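Membrane-bound lytic murein transglycosylase (Agrobacterium tumefaciens, PDB 2PNW) probably cleaves the glycan strands of bacterial peptidoglycan between N-acetylmuramic acid and N-acetylglucosamine, leaving 1,6-anhydromuramyl ends. Local coordinates at residues Ile35-Arg40 with Leu57-Glu62; Phe184-Val188 with Tyr258-Arg262; Pro229-Gln235 with Glu347-Arg353. All blocks are in the same frame, centred on the assembly; numbering follows the deposited sequence. Where two conformers were deposited one is given.

Interaction 1 joins two N-terminal helices, 28-39 and 54-66, and closes before the other two open; its centre lies 29 Å from that of interaction 2 and 35 Å from that of interaction 3, on the opposite side of the chain's centre from both. Interaction 2 packs helix 180-189 on strand 259-263 within the MltA-specific insert region. Interaction 3 ties that region, at the start of helix 234-243, to the 3D (double-psi beta-barrel clan) region at the end of helix 343-350. Interactions 2 and 3 have centres 20 Å apart, alternate along the chain and touch where F185 CE1 meets M234 CG at 3.6 Å, so helix 180-189 packs against M234 on the insert side of interaction 3.

Interaction 1. Residues Ile35-Arg40 with Leu57-Glu62; sequences ILSHLR and LVSLLE
Build both segments as alpha helix, 35-39 near the C-terminal part of helix 28-39 and 57-62 within helix 54-66, with R40 next in the chain. Their axes approach to 10.2 Å and cross at -128°; L36 and L61 give the closest CA pair, 6.1 Å. L36 (t, p) and L61 (m, t) face each other, CB to CB 4.1 Å, while L36 CD1 reaches V58 CG1 at 4.1 Å. I35 (m, t) directs CG2 to L61 CD1 (3.7 Å) and L57 CD2 (4.1 Å). L39 (m, t) sets CD1 among V58 CG2 (3.8 Å), L57 CD2 (4.2 Å) and L61 CD1 (4.2 Å). At the exposed margin the extended R40 (m, t, t) donates from NH2 to E62 OE2 at 3.0 Å, a salt bridge near the guanidinium plane; R40 also pairs with E65, one turn on. Y45, in the connection, touches I35 and L39. Two consecutive N-terminal helices thus pack at a steep angle through an aliphatic interface edged by a salt bridge.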
ATOM      1  N   ILE A  35      10.307   2.675 -12.600  1.00 15.10           N
ATOM      2  CA  ILE A  35      10.026   1.222 -12.689  1.00 15.45           C
ATOM      3  C   ILE A  35      11.026   0.572 -13.648  1.00 15.84           C
ATOM      4  O   ILE A  35      11.587  -0.487 -13.342  1.00 15.71           O
ATOM      5  CB  ILE A  35       8.604   0.950 -13.178  1.00 15.47           C
ATOM      6  CG1 ILE A  35       7.585   1.540 -12.179  1.00 16.06           C
ATOM      7  CG2 ILE A  35       8.341  -0.580 -13.240  1.00 13.39           C
ATOM      8  CD1 ILE A  35       6.191   1.687 -12.846  1.00 16.65           C
ATOM      9  N   LEU A  36      11.261   1.228 -14.788  1.00 15.72           N
ATOM     10  CA  LEU A  36      12.193   0.649 -15.780  1.00 16.55           C
ATOM     11  C   LEU A  36      13.614   0.553 -15.215  1.00 16.87           C
ATOM     12  O   LEU A  36      14.276  -0.482 -15.351  1.00 16.76           O
ATOM     13  CB  LEU A  36      12.171   1.429 -17.098  1.00 16.25           C
ATOM     14  CG  LEU A  36      13.007   0.863 -18.277  1.00 15.74           C
ATOM     15  CD1 LEU A  36      12.706  -0.625 -18.597  1.00 15.93           C
ATOM     16  CD2 LEU A  36      12.792   1.704 -19.522  1.00 17.02           C
ATOM     17  N   SER A  37      14.076   1.626 -14.581  1.00 17.34           N
ATOM     18  CA  SER A  37      15.372   1.626 -13.903  1.00 18.24           C
ATOM     19  C   SER A  37      15.456   0.508 -12.875  1.00 18.18           C
ATOM     20  O   SER A  37      16.471  -0.200 -12.785  1.00 18.42           O
ATOM     21  CB  SER A  37      15.619   3.008 -13.248  1.00 18.98           C
ATOM     22  OG  SER A  37      16.893   3.057 -12.626  1.00 22.92           O
ATOM     23  N   HIS A  38      14.402   0.346 -12.074  1.00 17.86           N
ATOM     24  CA  HIS A  38      14.386  -0.718 -11.085  1.00 17.62           C
ATOM     25  C   HIS A  38      14.485  -2.096 -11.771  1.00 17.86           C
ATOM     26  O   HIS A  38      15.280  -2.953 -11.348  1.00 17.85           O
ATOM     27  CB  HIS A  38      13.124  -0.648 -10.216  1.00 17.97           C
ATOM     28  CG  HIS A  38      12.971  -1.820  -9.300  1.00 18.17           C
ATOM     29  ND1 HIS A  38      13.783  -2.009  -8.198  1.00 18.65           N
ATOM     30  CD2 HIS A  38      12.119  -2.871  -9.328  1.00 19.50           C
ATOM     31  CE1 HIS A  38      13.444  -3.139  -7.595  1.00 16.86           C
ATOM     32  NE2 HIS A  38      12.441  -3.681  -8.262  1.00 19.55           N
ATOM     33  N   LEU A  39      13.675  -2.326 -12.803  1.00 16.38           N
ATOM     34  CA  LEU A  39      13.639  -3.671 -13.421  1.00 16.84           C
ATOM     35  C   LEU A  39      14.922  -3.998 -14.182  1.00 18.20           C
ATOM     36  O   LEU A  39      15.206  -5.176 -14.446  1.00 18.57           O
ATOM     37  CB  LEU A  39      12.420  -3.825 -14.319  1.00 16.79           C
ATOM     38  CG  LEU A  39      11.085  -3.821 -13.563  1.00 15.09           C
ATOM     39  CD1 LEU A  39       9.958  -3.917 -14.540  1.00 15.29           C
ATOM     40  CD2 LEU A  39      11.005  -5.006 -12.550  1.00 15.77           C
ATOM     41  N   ARG A  40      15.693  -2.960 -14.518  1.00 18.28           N
ATOM     42  CA  ARG A  40      17.007  -3.167 -15.161  1.00 19.61           C
ATOM     43  C   ARG A  40      18.109  -3.471 -14.155  1.00 20.72           C
ATOM     44  O   ARG A  40      19.248  -3.760 -14.554  1.00 22.03           O
ATOM     45  CB  ARG A  40      17.390  -1.940 -15.977  1.00 18.72           C
ATOM     46  CG  ARG A  40      16.581  -1.835 -17.274  1.00 18.68           C
ATOM     47  CD  ARG A  40      16.866  -0.506 -17.970  1.00 20.96           C
ATOM     48  NE  ARG A  40      16.329  -0.484 -19.330  1.00 23.05           N
ATOM     49  CZ  ARG A  40      16.185   0.618 -20.068  1.00 24.39           C
ATOM     50  NH1 ARG A  40      16.512   1.818 -19.573  1.00 21.45           N
ATOM     51  NH2 ARG A  40      15.693   0.523 -21.300  1.00 23.26           N
ATOM     52  N   LEU A  57       5.548  -5.930 -19.409  1.00 19.48           N
ATOM     53  CA  LEU A  57       5.506  -4.541 -18.926  1.00 18.94           C
ATOM     54  C   LEU A  57       6.699  -3.728 -19.435  1.00 19.09           C
ATOM     55  O   LEU A  57       6.543  -2.583 -19.849  1.00 18.77           O
ATOM     56  CB  LEU A  57       5.475  -4.502 -17.401  1.00 19.98           C
ATOM     57  CG  LEU A  57       5.646  -3.118 -16.715  1.00 19.96           C
ATOM     58  CD1 LEU A  57       4.483  -2.173 -17.011  1.00 22.81           C
ATOM     59  CD2 LEU A  57       5.872  -3.261 -15.214  1.00 21.72           C
ATOM     60  N   VAL A  58       7.889  -4.316 -19.388  1.00 18.36           N
ATOM     61  CA  VAL A  58       9.108  -3.637 -19.862  1.00 18.59           C
ATOM     62  C   VAL A  58       8.955  -3.170 -21.312  1.00 19.14           C
ATOM     63  O   VAL A  58       9.412  -2.099 -21.670  1.00 19.03           O
ATOM     64  CB  VAL A  58      10.366  -4.522 -19.657  1.00 18.92           C
ATOM     65  CG1 VAL A  58      11.554  -4.034 -20.515  1.00 17.78           C
ATOM     66  CG2 VAL A  58      10.753  -4.514 -18.175  1.00 17.16           C
ATOM     67  N   SER A  59       8.246  -3.932 -22.138  1.00 20.20           N
ATOM     68  CA  SER A  59       8.077  -3.501 -23.518  1.00 21.44           C
ATOM     69  C   SER A  59       7.350  -2.156 -23.590  1.00 21.05           C
ATOM     70  O   SER A  59       7.768  -1.291 -24.366  1.00 20.68           O
ATOM     71  CB  SER A  59       7.415  -4.579 -24.400  1.00 22.09           C
ATOM     72  OG  SER A  59       6.057  -4.752 -24.038  1.00 25.91           O
ATOM     73  N   LEU A  60       6.323  -1.956 -22.750  1.00 20.49           N
ATOM     74  CA  LEU A  60       5.626  -0.655 -22.650  1.00 19.93           C
ATOM     75  C   LEU A  60       6.522   0.444 -22.076  1.00 19.69           C
ATOM     76  O   LEU A  60       6.557   1.568 -22.595  1.00 18.96           O
ATOM     77  CB  LEU A  60       4.342  -0.779 -21.818  1.00 20.29           C
ATOM     78  CG  LEU A  60       3.446   0.465 -21.625  1.00 20.61           C
ATOM     79  CD1 LEU A  60       2.874   0.957 -22.964  1.00 21.25           C
ATOM     80  CD2 LEU A  60       2.329   0.126 -20.692  1.00 20.95           C
ATOM     81  N   LEU A  61       7.265   0.109 -21.017  1.00 18.56           N
ATOM     82  CA  LEU A  61       8.134   1.073 -20.360  1.00 17.88           C
ATOM     83  C   LEU A  61       9.210   1.587 -21.307  1.00 18.56           C
ATOM     84  O   LEU A  61       9.558   2.767 -21.275  1.00 17.77           O
ATOM     85  CB  LEU A  61       8.796   0.449 -19.119  1.00 17.42           C
ATOM     86  CG  LEU A  61       7.824  -0.069 -18.048  1.00 16.41           C
ATOM     87  CD1 LEU A  61       8.660  -0.665 -16.908  1.00 17.37           C
ATOM     88  CD2 LEU A  61       6.916   1.040 -17.547  1.00 16.76           C
ATOM     89  N   GLU A  62       9.727   0.694 -22.153  1.00 19.80           N
ATOM     90  CA  GLU A  62      10.756   1.074 -23.118  1.00 20.28           C
ATOM     91  C   GLU A  62      10.224   1.978 -24.219  1.00 21.36           C
ATOM     92  O   GLU A  62      10.930   2.887 -24.676  1.00 22.40           O
ATOM     93  CB  GLU A  62      11.489  -0.162 -23.644  1.00 21.42           C
ATOM     94  CG  GLU A  62      12.379  -0.767 -22.543  1.00 21.99           C
ATOM     95  CD  GLU A  62      13.326  -1.850 -23.047  1.00 26.04           C
ATOM     96  OE1 GLU A  62      12.883  -2.707 -23.825  1.00 26.10           O
ATOM     97  OE2 GLU A  62      14.511  -1.837 -22.658  1.00 29.73           O
TER

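Interaction 2. Residues Phe184-Val188 with Tyr258-Arg262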
ATOM      1  N   PHE A 184       0.309   2.990  15.538  1.00 14.78           N
ATOM      2  CA  PHE A 184      -0.509   1.919  14.951  1.00 14.53           C
ATOM      3  C   PHE A 184      -0.928   2.217  13.519  1.00 15.16           C
ATOM      4  O   PHE A 184      -0.796   1.361  12.618  1.00 14.85           O
ATOM      5  CB  PHE A 184      -1.750   1.596  15.846  1.00 14.40           C
ATOM      6  CG  PHE A 184      -2.533   0.384  15.371  1.00 12.82           C
ATOM      7  CD1 PHE A 184      -2.215  -0.889  15.838  1.00 12.96           C
ATOM      8  CD2 PHE A 184      -3.551   0.521  14.432  1.00 13.85           C
ATOM      9  CE1 PHE A 184      -2.952  -2.016  15.428  1.00 14.01           C
ATOM     10  CE2 PHE A 184      -4.288  -0.608  13.995  1.00 14.11           C
ATOM     11  CZ  PHE A 184      -3.961  -1.885  14.500  1.00 14.01           C
ATOM     12  N   PHE A 185      -1.454   3.417  13.275  1.00 16.10           N
ATOM     13  CA  PHE A 185      -1.856   3.769  11.917  1.00 16.85           C
ATOM     14  C   PHE A 185      -0.690   3.852  10.914  1.00 16.15           C
ATOM     15  O   PHE A 185      -0.880   3.587   9.739  1.00 16.60           O
ATOM     16  CB  PHE A 185      -2.672   5.051  11.915  1.00 18.51           C
ATOM     17  CG  PHE A 185      -4.135   4.814  12.191  1.00 21.66           C
ATOM     18  CD1 PHE A 185      -5.032   4.654  11.136  1.00 25.93           C
ATOM     19  CD2 PHE A 185      -4.603   4.714  13.500  1.00 22.92           C
ATOM     20  CE1 PHE A 185      -6.392   4.418  11.379  1.00 27.72           C
ATOM     21  CE2 PHE A 185      -5.961   4.481  13.760  1.00 24.76           C
ATOM     22  CZ  PHE A 185      -6.859   4.351  12.710  1.00 24.08           C
ATOM     23  N   VAL A 186       0.489   4.217  11.393  1.00 15.64           N
ATOM     24  CA  VAL A 186       1.724   4.088  10.577  1.00 15.36           C
ATOM     25  C   VAL A 186       2.000   2.613  10.184  1.00 15.26           C
ATOM     26  O   VAL A 186       2.325   2.321   9.037  1.00 16.02           O
ATOM     27  CB  VAL A 186       2.921   4.732  11.317  1.00 15.23           C
ATOM     28  CG1 VAL A 186       4.274   4.315  10.687  1.00 13.99           C
ATOM     29  CG2 VAL A 186       2.727   6.267  11.332  1.00 15.08           C
ATOM     30  N   HIS A 187       1.850   1.675  11.115  1.00 14.83           N
ATOM     31  CA  HIS A 187       1.931   0.248  10.747  1.00 15.08           C
ATOM     32  C   HIS A 187       0.934  -0.085   9.645  1.00 15.94           C
ATOM     33  O   HIS A 187       1.275  -0.804   8.712  1.00 16.19           O
ATOM     34  CB  HIS A 187       1.656  -0.661  11.960  1.00 14.96           C
ATOM     35  CG  HIS A 187       2.800  -0.750  12.937  1.00 13.92           C
ATOM     36  ND1 HIS A 187       3.285  -1.958  13.392  1.00 15.01           N
ATOM     37  CD2 HIS A 187       3.569   0.209  13.520  1.00 12.41           C
ATOM     38  CE1 HIS A 187       4.289  -1.742  14.228  1.00 13.96           C
ATOM     39  NE2 HIS A 187       4.475  -0.437  14.330  1.00 13.90           N
ATOM     40  N   VAL A 188      -0.296   0.431   9.750  1.00 15.59           N
ATOM     41  CA  VAL A 188      -1.334   0.138   8.758  1.00 15.70           C
ATOM     42  C   VAL A 188      -0.981   0.723   7.390  1.00 16.20           C
ATOM     43  O   VAL A 188      -1.142   0.042   6.350  1.00 16.60           O
ATOM     44  CB  VAL A 188      -2.725   0.661   9.232  1.00 16.00           C
ATOM     45  CG1 VAL A 188      -3.809   0.404   8.188  1.00 17.98           C
ATOM     46  CG2 VAL A 188      -3.111  -0.017  10.552  1.00 16.30           C
ATOM     47  N   TYR A 258       2.655  -7.262  13.158  1.00 13.99           N
ATOM     48  CA  TYR A 258       3.456  -6.118  13.622  1.00 13.71           C
ATOM     49  C   TYR A 258       4.468  -5.827  12.527  1.00 13.67           C
ATOM     50  O   TYR A 258       5.111  -6.759  12.016  1.00 13.43           O
ATOM     51  CB  TYR A 258       4.196  -6.485  14.912  1.00 14.07           C
ATOM     52  CG  TYR A 258       4.871  -5.314  15.635  1.00 14.79           C
ATOM     53  CD1 TYR A 258       4.215  -4.637  16.662  1.00 15.59           C
ATOM     54  CD2 TYR A 258       6.157  -4.892  15.287  1.00 14.99           C
ATOM     55  CE1 TYR A 258       4.830  -3.536  17.338  1.00 15.47           C
ATOM     56  CE2 TYR A 258       6.779  -3.810  15.952  1.00 15.73           C
ATOM     57  CZ  TYR A 258       6.111  -3.158  16.990  1.00 17.36           C
ATOM     58  OH  TYR A 258       6.718  -2.101  17.660  1.00 17.93           O
ATOM     59  N   ILE A 259       4.578  -4.550  12.177  1.00 14.11           N
ATOM     60  CA  ILE A 259       5.419  -4.101  11.059  1.00 13.98           C
ATOM     61  C   ILE A 259       6.782  -3.630  11.557  1.00 14.69           C
ATOM     62  O   ILE A 259       6.877  -2.869  12.537  1.00 14.37           O
ATOM     63  CB  ILE A 259       4.735  -2.962  10.233  1.00 14.21           C
ATOM     64  CG1 ILE A 259       3.350  -3.397   9.729  1.00 13.81           C
ATOM     65  CG2 ILE A 259       5.688  -2.485   9.047  1.00 13.62           C
ATOM     66  CD1 ILE A 259       3.328  -4.804   9.017  1.00 13.65           C
ATOM     67  N   PHE A 260       7.842  -4.122  10.910  1.00 13.61           N
ATOM     68  CA  PHE A 260       9.207  -3.601  11.164  1.00 13.94           C
ATOM     69  C   PHE A 260       9.631  -2.756   9.972  1.00 13.42           C
ATOM     70  O   PHE A 260       9.205  -3.008   8.852  1.00 14.58           O
ATOM     71  CB  PHE A 260      10.206  -4.750  11.386  1.00 14.03           C
ATOM     72  CG  PHE A 260       9.869  -5.589  12.577  1.00 14.88           C
ATOM     73  CD1 PHE A 260      10.171  -5.127  13.854  1.00 13.16           C
ATOM     74  CD2 PHE A 260       9.194  -6.796  12.434  1.00 15.21           C
ATOM     75  CE1 PHE A 260       9.853  -5.888  14.977  1.00 15.72           C
ATOM     76  CE2 PHE A 260       8.878  -7.569  13.567  1.00 16.08           C
ATOM     77  CZ  PHE A 260       9.198  -7.087  14.833  1.00 13.81           C
ATOM     78  N   PHE A 261      10.411  -1.711  10.247  1.00 14.42           N
ATOM     79  CA  PHE A 261      10.681  -0.656   9.274  1.00 14.30           C
ATOM     80  C   PHE A 261      12.177  -0.557   9.007  1.00 15.89           C
ATOM     81  O   PHE A 261      13.008  -1.048   9.790  1.00 15.69           O
ATOM     82  CB  PHE A 261      10.155   0.715   9.810  1.00 14.40           C
ATOM     83  CG  PHE A 261       8.656   0.782   9.937  1.00 14.23           C
ATOM     84  CD1 PHE A 261       7.877   1.223   8.885  1.00 15.60           C
ATOM     85  CD2 PHE A 261       8.030   0.389  11.125  1.00 16.50           C
ATOM     86  CE1 PHE A 261       6.453   1.287   8.988  1.00 15.04           C
ATOM     87  CE2 PHE A 261       6.635   0.433  11.238  1.00 15.93           C
ATOM     88  CZ  PHE A 261       5.846   0.880  10.175  1.00 13.87           C
ATOM     89  N   ARG A 262      12.508   0.092   7.890  1.00 17.41           N
ATOM     90  CA  ARG A 262      13.869   0.533   7.591  1.00 19.70           C
ATOM     91  C   ARG A 262      13.794   1.995   7.160  1.00 20.81           C
ATOM     92  O   ARG A 262      12.789   2.434   6.611  1.00 17.93           O
ATOM     93  CB  ARG A 262      14.465  -0.288   6.430  1.00 18.54           C
ATOM     94  CG  ARG A 262      13.695  -0.132   5.120  1.00 21.60           C
ATOM     95  CD  ARG A 262      14.328  -0.953   3.972  1.00 24.73           C
ATOM     96  NE  ARG A 262      13.734  -0.668   2.650  1.00 33.63           N
ATOM     97  CZ  ARG A 262      14.123   0.318   1.826  1.00 35.90           C
ATOM     98  NH1 ARG A 262      15.084   1.174   2.172  1.00 37.81           N
ATOM     99  NH2 ARG A 262      13.523   0.474   0.651  1.00 37.03           N
TER
HETATM  100  O   HOH W   1       6.784   0.007  15.864  1.00 21.51           O
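A buried aromatic contact packs helix 180-189 across strand 259-263 inside the MltA-specific insert region, the short segments lying at 80° with axes 9.1 Å apart. H187 is central: its ring enters the space between Y258 and F261. The imidazole turns its edge to the face of Y258, with CE1 3.6 Å from CZ of that ring (centroids 4.6 Å, planes at 76°), and offers its own face to the edge of F261, CD2 lying 3.8 Å from F261 CE2 (centroids 5.4 Å, planes at 75°). Two T-shaped pairs thus share one ring. A water bridges the polar ends, 2.8 Å from H187 NE2 and 2.8 Å from Y258 OH. I259 approaches from the strand, its CB 3.6 Å from H187 ND1, and V186 CG1 lies 3.8 Å from F261 CZ. Strand 201-209 pairs antiparallel with 259-263, and R159 of helix 159-163 touches both H187 and Y258. H187, Y258 and F261 form an aromatic cluster that joins helix 180-189 to strand 259-263 and the residue before it, inside the insert region.

Interaction 3. Residues Pro229-Gln235 with Glu347-Arg353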
ATOM      1  N   PRO A 229     -21.797   1.636  10.747  1.00 32.68           N
ATOM      2  CA  PRO A 229     -21.265   1.334   9.410  1.00 33.01           C
ATOM      3  C   PRO A 229     -21.507   2.431   8.372  1.00 33.75           C
ATOM      4  O   PRO A 229     -20.765   2.521   7.395  1.00 33.36           O
ATOM      5  CB  PRO A 229     -21.993   0.041   9.009  1.00 33.75           C
ATOM      6  CG  PRO A 229     -23.172  -0.056   9.921  1.00 32.56           C
ATOM      7  CD  PRO A 229     -22.764   0.611  11.198  1.00 32.41           C
ATOM      8  N   LYS A 230     -22.526   3.261   8.580  1.00 34.30           N
ATOM      9  CA  LYS A 230     -22.810   4.353   7.642  1.00 34.59           C
ATOM     10  C   LYS A 230     -21.787   5.490   7.697  1.00 33.97           C
ATOM     11  O   LYS A 230     -21.634   6.248   6.729  1.00 33.43           O
ATOM     12  CB  LYS A 230     -24.227   4.889   7.847  1.00 35.34           C
ATOM     13  CG  LYS A 230     -25.309   3.963   7.272  1.00 37.91           C
ATOM     14  CD  LYS A 230     -26.688   4.621   7.333  1.00 42.91           C
ATOM     15  CE  LYS A 230     -27.642   4.039   6.297  1.00 45.77           C
ATOM     16  NZ  LYS A 230     -28.300   2.765   6.739  1.00 46.32           N
ATOM     17  N   THR A 231     -21.075   5.604   8.813  1.00 32.90           N
ATOM     18  CA  THR A 231     -20.158   6.728   8.988  1.00 32.43           C
ATOM     19  C   THR A 231     -18.715   6.321   9.219  1.00 31.11           C
ATOM     20  O   THR A 231     -17.847   7.196   9.317  1.00 30.35           O
ATOM     21  CB  THR A 231     -20.562   7.621  10.179  1.00 32.64           C
ATOM     22  OG1 THR A 231     -20.607   6.827  11.366  1.00 34.43           O
ATOM     23  CG2 THR A 231     -21.924   8.276   9.939  1.00 35.07           C
ATOM     24  N   ILE A 232     -18.443   5.018   9.342  1.00 29.48           N
ATOM     25  CA  ILE A 232     -17.090   4.614   9.748  1.00 28.12           C
ATOM     26  C   ILE A 232     -16.050   5.201   8.794  1.00 26.74           C
ATOM     27  O   ILE A 232     -16.257   5.223   7.574  1.00 27.05           O
ATOM     28  CB  ILE A 232     -16.932   3.068   9.932  1.00 27.99           C
ATOM     29  CG1 ILE A 232     -15.556   2.745  10.522  1.00 27.72           C
ATOM     30  CG2 ILE A 232     -17.212   2.304   8.623  1.00 27.99           C
ATOM     31  CD1 ILE A 232     -15.452   1.384  11.124  1.00 28.40           C
ATOM     32  N   SER A 233     -14.963   5.716   9.371  1.00 25.10           N
ATOM     33  CA  SER A 233     -13.822   6.269   8.629  1.00 24.11           C
ATOM     34  C   SER A 233     -12.602   6.201   9.533  1.00 22.94           C
ATOM     35  O   SER A 233     -12.750   5.946  10.737  1.00 22.41           O
ATOM     36  CB  SER A 233     -14.089   7.740   8.306  1.00 24.48           C
ATOM     37  OG  SER A 233     -14.294   8.468   9.511  1.00 23.75           O
ATOM     38  N   MET A 234     -11.394   6.452   8.999  1.00 22.41           N
ATOM     39  CA  MET A 234     -10.211   6.566   9.861  0.50 21.67           C
ATOM     40  C   MET A 234     -10.493   7.526  11.019  1.00 22.05           C
ATOM     41  O   MET A 234     -10.115   7.272  12.175  1.00 21.80           O
ATOM     42  CB  MET A 234      -8.974   7.044   9.076  0.50 21.49           C
ATOM     43  CG  MET A 234      -7.825   7.463   9.983  0.50 21.70           C
ATOM     44  SD  MET A 234      -6.233   7.912   9.217  0.50 21.02           S
ATOM     45  CE  MET A 234      -6.214   9.685   9.236  0.50 22.26           C
ATOM     46  N   GLN A 235     -11.150   8.641  10.703  1.00 21.75           N
ATOM     47  CA  GLN A 235     -11.436   9.689  11.698  1.00 22.38           C
ATOM     48  C   GLN A 235     -12.326   9.183  12.847  1.00 21.95           C
ATOM     49  O   GLN A 235     -12.032   9.438  14.014  1.00 22.73           O
ATOM     50  CB  GLN A 235     -12.089  10.915  11.022  1.00 22.89           C
ATOM     51  CG  GLN A 235     -11.137  11.764  10.180  1.00 24.64           C
ATOM     52  CD  GLN A 235     -11.076  11.360   8.698  1.00 26.05           C
ATOM     53  OE1 GLN A 235     -11.369  10.218   8.329  1.00 24.67           O
ATOM     54  NE2 GLN A 235     -10.693  12.317   7.843  1.00 26.10           N
ATOM     55  N   GLU A 347      -6.388  13.212   6.023  1.00 23.97           N
ATOM     56  CA  GLU A 347      -7.793  13.596   6.148  1.00 24.52           C
ATOM     57  C   GLU A 347      -8.550  13.181   4.889  1.00 24.35           C
ATOM     58  O   GLU A 347      -9.641  12.632   4.977  1.00 23.85           O
ATOM     59  CB  GLU A 347      -7.924  15.099   6.435  1.00 25.09           C
ATOM     60  CG  GLU A 347      -7.390  15.497   7.824  1.00 26.95           C
ATOM     61  CD  GLU A 347      -7.981  14.658   8.944  1.00 31.97           C
ATOM     62  OE1 GLU A 347      -9.193  14.772   9.202  1.00 33.63           O
ATOM     63  OE2 GLU A 347      -7.238  13.866   9.568  1.00 36.02           O
ATOM     64  N   LEU A 348      -7.935  13.405   3.728  1.00 24.43           N
ATOM     65  CA  LEU A 348      -8.521  13.024   2.445  1.00 24.56           C
ATOM     66  C   LEU A 348      -8.714  11.528   2.322  1.00 24.20           C
ATOM     67  O   LEU A 348      -9.766  11.052   1.881  1.00 24.65           O
ATOM     68  CB  LEU A 348      -7.640  13.530   1.302  1.00 25.45           C
ATOM     69  CG  LEU A 348      -7.610  15.042   1.049  1.00 26.81           C
ATOM     70  CD1 LEU A 348      -6.605  15.330  -0.031  1.00 29.90           C
ATOM     71  CD2 LEU A 348      -8.996  15.562   0.659  1.00 28.79           C
ATOM     72  N   ALA A 349      -7.696  10.774   2.730  1.00 23.84           N
ATOM     73  CA  ALA A 349      -7.728   9.329   2.604  1.00 23.43           C
ATOM     74  C   ALA A 349      -8.766   8.687   3.522  1.00 23.85           C
ATOM     75  O   ALA A 349      -9.371   7.666   3.171  1.00 23.69           O
ATOM     76  CB  ALA A 349      -6.319   8.757   2.918  1.00 23.58           C
ATOM     77  N   GLY A 350      -8.952   9.286   4.701  1.00 24.43           N
ATOM     78  CA  GLY A 350      -9.685   8.648   5.809  1.00 24.74           C
ATOM     79  C   GLY A 350     -11.135   8.285   5.526  1.00 25.75           C
ATOM     80  O   GLY A 350     -11.684   7.369   6.164  1.00 25.76           O
ATOM     81  N   THR A 351     -11.746   8.985   4.566  1.00 25.90           N
ATOM     82  CA  THR A 351     -13.149   8.779   4.225  1.00 27.16           C
ATOM     83  C   THR A 351     -13.377   8.076   2.870  1.00 27.88           C
ATOM     84  O   THR A 351     -14.529   7.852   2.469  1.00 28.38           O
ATOM     85  CB  THR A 351     -13.928  10.113   4.263  1.00 27.61           C
ATOM     86  OG1 THR A 351     -13.348  11.041   3.328  1.00 28.42           O
ATOM     87  CG2 THR A 351     -13.903  10.723   5.678  1.00 27.65           C
ATOM     88  N   VAL A 352     -12.301   7.720   2.160  1.00 27.02           N
ATOM     89  CA  VAL A 352     -12.465   7.059   0.858  1.00 27.21           C
ATOM     90  C   VAL A 352     -12.945   5.642   1.088  1.00 28.01           C
ATOM     91  O   VAL A 352     -12.306   4.858   1.797  1.00 28.43           O
ATOM     92  CB  VAL A 352     -11.148   7.051  -0.005  1.00 26.54           C
ATOM     93  CG1 VAL A 352     -11.375   6.302  -1.336  1.00 25.47           C
ATOM     94  CG2 VAL A 352     -10.674   8.464  -0.249  1.00 25.94           C
ATOM     95  N   ARG A 353     -14.081   5.318   0.482  1.00 29.79           N
ATOM     96  CA  ARG A 353     -14.727   4.032   0.663  1.00 31.79           C
ATOM     97  C   ARG A 353     -15.827   4.017  -0.396  1.00 31.86           C
ATOM     98  O   ARG A 353     -16.998   4.298  -0.102  1.00 31.95           O
ATOM     99  CB  ARG A 353     -15.270   3.927   2.113  1.00 31.98           C
ATOM    100  CG  ARG A 353     -15.949   2.626   2.472  1.00 33.91           C
ATOM    101  CD  ARG A 353     -16.185   2.450   4.002  1.00 35.84           C
ATOM    102  NE  ARG A 353     -16.858   3.575   4.667  1.00 45.47           N
ATOM    103  CZ  ARG A 353     -18.181   3.805   4.682  1.00 48.50           C
ATOM    104  NH1 ARG A 353     -19.033   3.003   4.044  1.00 50.06           N
ATOM    105  NH2 ARG A 353     -18.658   4.860   5.342  1.00 49.31           N
TER
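Backbone first: 229-233 is a loop that leads into helix 234-243, and 347-353 runs off the end of helix 343-350 towards strand 353-363. S233 is the N-cap residue of helix 234-243. The segments come closest at M234 and G350, with CA atoms 4.6 Å apart, and at S233 and T351, 5.1 Å. The helix-start peptide is bound there: M234 N donates to G350 O at 3.0 Å, so the N-terminus of one helix meets the C-terminal region of the other, and the MltA-specific insert region is joined to the 3D region at the surface. Glycine suits this approach, because a CB on G350 would lie only 2.2 Å from Q235 OE1. The Q235 amide runs alongside the helix end, its NE2 donating both to the backbone E347 O (3.1 Å) and to the side-chain E347 OE1 (3.2 Å), while Q235 OE1 lies 3.4 Å from G350 CA. S233 CB packs against T351 CG2 at 4.0 Å, and M234 also touches Y102 of strand 96-109. At the other end of the contact, R353 reaches over I232, whose CG2 sits over one face of the guanidinium, 4.2 Å from R353 NE. I232 O receives a hydrogen bond from R353 NH2 at 3.3 Å and a weak one from R353 NE at 3.4 Å.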